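Local coordinates for 35 kDa hemin binding protein (Porphyromonas gingivalis, PDB 5Y1A), which probably binds hemin, carries a thioredoxin domain likely suited to thiol-disulfide chemistry, and is probably exported as a cargo of the type IX secretion system, at residues A182-N187 against T245-F250; V208-S213 against F235-F240. All coordinates share one frame; numbering follows the deposited sequence.

Contact 1 of 2, residues A182-N187 against T245-F250; sequences AYVLKN and TDVLAF
Strand residues 182-186 and 245-250 run antiparallel in one sheet, their axes 4.6 Å apart at closest approach and 160° between directions. Tyr183 with Leu248 and Leu185 with Asp246 are hydrogen-bonded pairs, each joined by two backbone bonds; the straightest, from Leu185 N to Asp246 O at 2.9 Å, is almost linear at 176°. Ala182/Ala249 and Val184/Val247, non-hydrogen-bonded pairs on the opposite face, bring compact side chains together at CB-CB and CG2-CG2; Lys186/Thr245 is a third.

The face with Tyr183, Leu185 and Leu248 carries the large apolar side chains. Phe250, its CG in the crowded position between backbone N and carbonyl carbon, turns a ring edge onto the face of the Tyr183 ring in a T-shaped stack, planes at 80°, Phe250 CE2 3.7 Å from Tyr183 CE2. Leu248 runs alongside Tyr183, and Leu248 CB receives the tip of Leu185, CD1, at 3.8 Å. Tyr183 OH passes beyond this apolar patch to bond Glu41. Strand 73-79 covers the patch through Thr76.

Where strand 182-186 runs out beside Thr245 and Asp246, the chemistry becomes polar. Asn187 ND2 donates to Asp246 OD2 at 3.0 Å; the acceptor lies in the amide plane, whereas the donor stands above the carboxylate plane. A water also donates to Asp246 OD2, at 2.8 Å, and Asn187 OD1 accepts from His206 N. Lys186, bent at chi2 and chi4, curls so that NZ hydrogen-bonds O of the next residue, Asn187, at 2.8 Å, and Lys243 O. Lys186 CD presses on Thr245 CG2 at a tight 3.5 Å, while Thr245 OG1 bonds Ile242 O.

Backbone bonding thus fixes the register of two central sandwich strands, an aromatic-leucine patch faces the thioredoxin-fold strand, and two bonds at OD2 would probably favour an ionised Asp246.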
loop_
_atom_site.group_PDB
_atom_site.type_symbol
_atom_site.label_atom_id
_atom_site.label_comp_id
_atom_site.label_asym_id
_atom_site.label_seq_id
_atom_site.Cartn_x
_atom_site.Cartn_y
_atom_site.Cartn_z
ATOM N N ALA A 182 3.063 -0.985 -7.465
ATOM C CA ALA A 182 2.709 -1.444 -6.119
ATOM C C ALA A 182 2.267 -0.248 -5.272
ATOM O O ALA A 182 2.885 0.851 -5.312
ATOM C CB ALA A 182 3.882 -2.183 -5.462
ATOM N N TYR A 183 1.216 -0.484 -4.497
ATOM C CA TYR A 183 0.665 0.495 -3.575
ATOM C C TYR A 183 0.813 0.014 -2.132
ATOM O O TYR A 183 0.698 -1.191 -1.842
ATOM C CB TYR A 183 -0.853 0.704 -3.805
ATOM C CG TYR A 183 -1.285 1.203 -5.160
ATOM C CD1 TYR A 183 -0.449 2.010 -5.952
ATOM C CD2 TYR A 183 -2.580 0.923 -5.628
ATOM C CE1 TYR A 183 -0.913 2.497 -7.209
ATOM C CE2 TYR A 183 -3.037 1.390 -6.852
ATOM C CZ TYR A 183 -2.201 2.171 -7.647
ATOM O OH TYR A 183 -2.663 2.627 -8.873
ATOM N N VAL A 184 1.072 0.968 -1.234
ATOM C CA VAL A 184 0.818 0.740 0.190
ATOM C C VAL A 184 -0.581 1.312 0.494
ATOM O O VAL A 184 -0.846 2.492 0.243
ATOM C CB VAL A 184 1.879 1.390 1.099
ATOM C CG1 VAL A 184 1.599 0.973 2.575
ATOM C CG2 VAL A 184 3.311 0.931 0.679
ATOM N N LEU A 185 -1.451 0.455 1.029
ATOM C CA LEU A 185 -2.872 0.743 1.263
ATOM C C LEU A 185 -3.098 0.814 2.758
ATOM O O LEU A 185 -2.604 -0.032 3.476
ATOM C CB LEU A 185 -3.758 -0.366 0.650
ATOM C CG LEU A 185 -3.545 -0.556 -0.862
ATOM C CD1 LEU A 185 -4.361 -1.758 -1.368
ATOM C CD2 LEU A 185 -3.936 0.720 -1.606
ATOM N N LYS A 186 -3.829 1.826 3.213
ATOM C CA LYS A 186 -4.102 2.028 4.645
ATOM C C LYS A 186 -5.585 1.790 4.918
ATOM O O LYS A 186 -6.443 2.407 4.269
ATOM C CB LYS A 186 -3.708 3.444 5.062
ATOM C CG LYS A 186 -3.863 3.745 6.567
ATOM C CD LYS A 186 -2.846 2.960 7.395
ATOM C CE LYS A 186 -3.036 3.151 8.906
ATOM N NZ LYS A 186 -4.146 2.330 9.453
ATOM N N ASN A 187 -5.871 0.891 5.866
ATOM C CA ASN A 187 -7.253 0.577 6.296
ATOM C C ASN A 187 -7.554 1.219 7.625
ATOM O O ASN A 187 -6.618 1.664 8.318
ATOM C CB ASN A 187 -7.464 -0.926 6.377
ATOM C CG ASN A 187 -7.165 -1.609 5.058
ATOM O OD1 ASN A 187 -7.624 -1.156 3.997
ATOM N ND2 ASN A 187 -6.387 -2.692 5.109
ATOM N N THR A 245 -2.281 -2.079 7.393
ATOM C CA THR A 245 -1.778 -1.735 6.062
ATOM C C THR A 245 -1.621 -2.993 5.221
ATOM O O THR A 245 -1.290 -4.066 5.741
ATOM C CB THR A 245 -0.412 -0.988 6.103
ATOM O OG1 THR A 245 0.537 -1.730 6.883
ATOM C CG2 THR A 245 -0.579 0.400 6.686
ATOM N N ASP A 246 -1.864 -2.844 3.914
ATOM C CA ASP A 246 -1.650 -3.899 2.920
ATOM C C ASP A 246 -0.653 -3.393 1.863
ATOM O O ASP A 246 -0.525 -2.182 1.679
ATOM C CB ASP A 246 -2.966 -4.230 2.198
ATOM C CG ASP A 246 -4.010 -4.853 3.127
ATOM O OD1 ASP A 246 -3.631 -5.722 3.941
ATOM O OD2 ASP A 246 -5.194 -4.465 3.052
ATOM N N VAL A 247 0.017 -4.313 1.165
ATOM C CA VAL A 247 0.750 -3.942 -0.068
ATOM C C VAL A 247 0.094 -4.710 -1.193
ATOM O O VAL A 247 -0.087 -5.944 -1.112
ATOM C CB VAL A 247 2.261 -4.258 -0.033
ATOM C CG1 VAL A 247 2.922 -3.931 -1.412
ATOM C CG2 VAL A 247 2.934 -3.461 1.081
ATOM N N LEU A 248 -0.295 -3.967 -2.214
ATOM C CA LEU A 248 -0.876 -4.518 -3.430
ATOM C C LEU A 248 0.139 -4.330 -4.559
ATOM O O LEU A 248 0.687 -3.222 -4.734
ATOM C CB LEU A 248 -2.152 -3.737 -3.767
ATOM C CG LEU A 248 -2.767 -3.911 -5.173
ATOM C CD1 LEU A 248 -3.278 -5.354 -5.338
ATOM C CD2 LEU A 248 -3.900 -2.964 -5.349
ATOM N N ALA A 249 0.370 -5.370 -5.346
ATOM C CA ALA A 249 1.188 -5.220 -6.554
ATOM C C ALA A 249 0.415 -5.759 -7.725
ATOM O O ALA A 249 -0.313 -6.772 -7.604
ATOM C CB ALA A 249 2.505 -5.977 -6.414
ATOM N N PHE A 250 0.575 -5.102 -8.874
ATOM C CA PHE A 250 -0.059 -5.631 -10.077
ATOM C C PHE A 250 0.780 -5.457 -11.342
ATOM O O PHE A 250 1.509 -4.457 -11.483
ATOM C CB PHE A 250 -1.489 -5.104 -10.245
ATOM C CG PHE A 250 -1.629 -3.612 -10.164
ATOM C CD1 PHE A 250 -1.540 -2.820 -11.324
ATOM C CD2 PHE A 250 -1.918 -3.003 -8.942
ATOM C CE1 PHE A 250 -1.719 -1.417 -11.255
ATOM C CE2 PHE A 250 -2.101 -1.589 -8.841
ATOM C CZ PHE A 250 -2.001 -0.802 -10.015
HETATM O O HOH W 1 -6.481 -2.730 1.270
#

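Contact 2 of 2, residues V208-S213 against F235-F240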
loop_
_atom_site.group_PDB
_atom_site.type_symbol
_atom_site.label_atom_id
_atom_site.label_comp_id
_atom_site.label_asym_id
_atom_site.label_seq_id
_atom_site.Cartn_x
_atom_site.Cartn_y
_atom_site.Cartn_z
ATOM N N VAL A 208 -4.907 4.417 -0.955
ATOM C CA VAL A 208 -3.531 4.491 -1.430
ATOM C C VAL A 208 -2.774 5.649 -0.774
ATOM O O VAL A 208 -3.187 6.793 -0.901
ATOM C CB VAL A 208 -3.472 4.678 -2.954
ATOM C CG1 VAL A 208 -2.009 4.758 -3.389
ATOM C CG2 VAL A 208 -4.191 3.515 -3.653
ATOM N N LEU A 209 -1.692 5.351 -0.062
ATOM C CA LEU A 209 -0.836 6.423 0.475
ATOM C C LEU A 209 0.553 6.469 -0.114
ATOM O O LEU A 209 1.244 7.521 0.015
ATOM C CB LEU A 209 -0.704 6.338 2.007
ATOM C CG LEU A 209 -2.053 6.448 2.730
ATOM C CD1 LEU A 209 -1.763 6.435 4.251
ATOM C CD2 LEU A 209 -2.884 7.689 2.326
ATOM N N MET A 210 0.986 5.341 -0.684
ATOM C CA MET A 210 2.286 5.268 -1.354
ATOM C C MET A 210 2.214 4.478 -2.649
ATOM O O MET A 210 1.458 3.504 -2.760
ATOM C CB MET A 210 3.380 4.637 -0.454
ATOM C CG MET A 210 3.511 5.240 0.949
ATOM S SD MET A 210 4.800 4.405 1.983
ATOM C CE MET A 210 6.281 4.832 1.091
ATOM N N ILE A 211 3.035 4.887 -3.609
ATOM C CA ILE A 211 3.242 4.155 -4.859
ATOM C C ILE A 211 4.747 3.885 -4.912
ATOM O O ILE A 211 5.563 4.823 -4.887
ATOM C CB ILE A 211 2.771 4.960 -6.129
ATOM C CG1 ILE A 211 1.295 5.433 -5.976
ATOM C CG2 ILE A 211 2.949 4.102 -7.402
ATOM C CD1 ILE A 211 1.079 6.819 -5.329
ATOM N N LEU A 212 5.104 2.608 -4.994
ATOM C CA LEU A 212 6.495 2.197 -4.792
ATOM C C LEU A 212 7.436 2.404 -5.977
ATOM O O LEU A 212 8.666 2.386 -5.798
ATOM C CB LEU A 212 6.537 0.759 -4.315
ATOM C CG LEU A 212 5.792 0.527 -2.987
ATOM C CD1 LEU A 212 6.038 -0.899 -2.507
ATOM C CD2 LEU A 212 6.178 1.549 -1.879
ATOM N N SER A 213 6.872 2.595 -7.169
ATOM C CA SER A 213 7.672 2.959 -8.357
ATOM C C SER A 213 7.800 4.475 -8.471
ATOM O O SER A 213 6.789 5.180 -8.442
ATOM C CB SER A 213 6.993 2.401 -9.602
ATOM O OG SER A 213 5.601 2.682 -9.573
ATOM N N PHE A 235 11.382 0.346 1.569
ATOM C CA PHE A 235 10.743 1.662 1.756
ATOM C C PHE A 235 10.374 1.952 3.216
ATOM O O PHE A 235 9.882 1.077 3.921
ATOM C CB PHE A 235 9.453 1.737 0.893
ATOM C CG PHE A 235 8.469 0.595 1.156
ATOM C CD1 PHE A 235 7.370 0.773 2.001
ATOM C CD2 PHE A 235 8.655 -0.657 0.553
ATOM C CE1 PHE A 235 6.484 -0.279 2.276
ATOM C CE2 PHE A 235 7.773 -1.731 0.813
ATOM C CZ PHE A 235 6.682 -1.549 1.671
ATOM N N LYS A 236 10.596 3.195 3.641
ATOM C CA LYS A 236 10.107 3.710 4.926
ATOM C C LYS A 236 8.666 4.212 4.765
ATOM O O LYS A 236 8.388 4.991 3.850
ATOM C CB LYS A 236 10.996 4.878 5.356
ATOM C CG LYS A 236 10.527 5.676 6.582
ATOM C CD LYS A 236 11.575 6.733 7.008
ATOM C CE LYS A 236 13.016 6.273 6.723
ATOM N NZ LYS A 236 14.115 6.986 7.474
ATOM N N LEU A 237 7.761 3.811 5.651
ATOM C CA LEU A 237 6.367 4.305 5.557
ATOM C C LEU A 237 6.360 5.842 5.623
ATOM O O LEU A 237 7.050 6.430 6.456
ATOM C CB LEU A 237 5.469 3.728 6.638
ATOM C CG LEU A 237 5.269 2.199 6.618
ATOM C CD1 LEU A 237 4.233 1.807 7.671
ATOM C CD2 LEU A 237 4.807 1.703 5.251
ATOM N N ASP A 238 5.616 6.456 4.704
ATOM C CA ASP A 238 5.536 7.911 4.540
ATOM C C ASP A 238 4.647 8.567 5.616
ATOM O O ASP A 238 3.612 9.159 5.306
ATOM C CB ASP A 238 4.970 8.230 3.150
ATOM C CG ASP A 238 6.024 8.236 2.033
ATOM O OD1 ASP A 238 7.249 8.123 2.327
ATOM O OD2 ASP A 238 5.613 8.400 0.842
ATOM N N GLY A 239 5.014 8.456 6.887
ATOM C CA GLY A 239 4.331 9.249 7.906
ATOM C C GLY A 239 2.935 8.788 8.263
ATOM O O GLY A 239 2.041 9.590 8.548
ATOM N N PHE A 240 2.738 7.476 8.215
ATOM C CA PHE A 240 1.537 6.886 8.748
ATOM C C PHE A 240 1.921 5.615 9.454
ATOM O O PHE A 240 3.022 5.062 9.226
ATOM C CB PHE A 240 0.486 6.613 7.646
ATOM C CG PHE A 240 0.997 5.795 6.483
ATOM C CD1 PHE A 240 0.808 4.422 6.430
ATOM C CD2 PHE A 240 1.632 6.424 5.410
ATOM C CE1 PHE A 240 1.260 3.676 5.319
ATOM C CE2 PHE A 240 2.064 5.695 4.301
ATOM C CZ PHE A 240 1.900 4.333 4.261
HETATM O O HOH W 2 3.532 8.810 -0.755
#
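Residues 208-213, a bulged piece of strand running into a turn, face the loop 235-240 without beta pairing, the CA atoms of Met210 and Asp238 being nearest, 7.2 Å apart. Leu209 and Met210 both lie opposite Val184 in a classic beta bulge, and both direct their side chains toward the loop. Leu209 lays CD1 over one face of the Phe240 ring, 3.7 Å from its centroid, a CH-pi contact. Met210 comes to the ring edge instead: CG is 3.7 Å from Phe240 CE2, and SD makes an oblique Met-aromatic contact. The pliable thioether then bends at chi3, so that Met210 SD accepts a weak hydrogen bond from Asp238 N at 3.5 Å and CE meets Lys236 O and the Asp238 carboxylate. Asp238 centres an inverse gamma turn; Gly239, with positive phi, follows. A water donates to both Leu209 O and Asp238 OD2. Leu212 covers a face of Phe235, with CD2 4.1 Å from the ring centroid. Phe235, on strand 228-235, also packs on Cys161 and Ala163 of strand 161-169, so the contact joins the two sheets of the sandwich, while Val208 and Ile211 rest on Leu94 of helix 89-102.

From the N terminus, the thioredoxin-like part comes first, and side chains of strands 179-186 and 245-252 later pack against its strand 73-79. Contact 1 closes a 57-residue loop, and contact 2, which closes one of 21 residues, is nested wholly inside it. After strand 179-186 the chain returns along strand 207-220, which pairs with it directly: Ala182 O meets Leu212 N at 2.8 Å in a probable hydrogen bond, and Val208 packs on Tyr183 and Leu185. The chain then crosses to strand 228-235 of the partner sheet, and the following loop leads back to strand 245-252. Contact 1 therefore builds one sheet from within, whereas contact 2 ties its outer strand to the second.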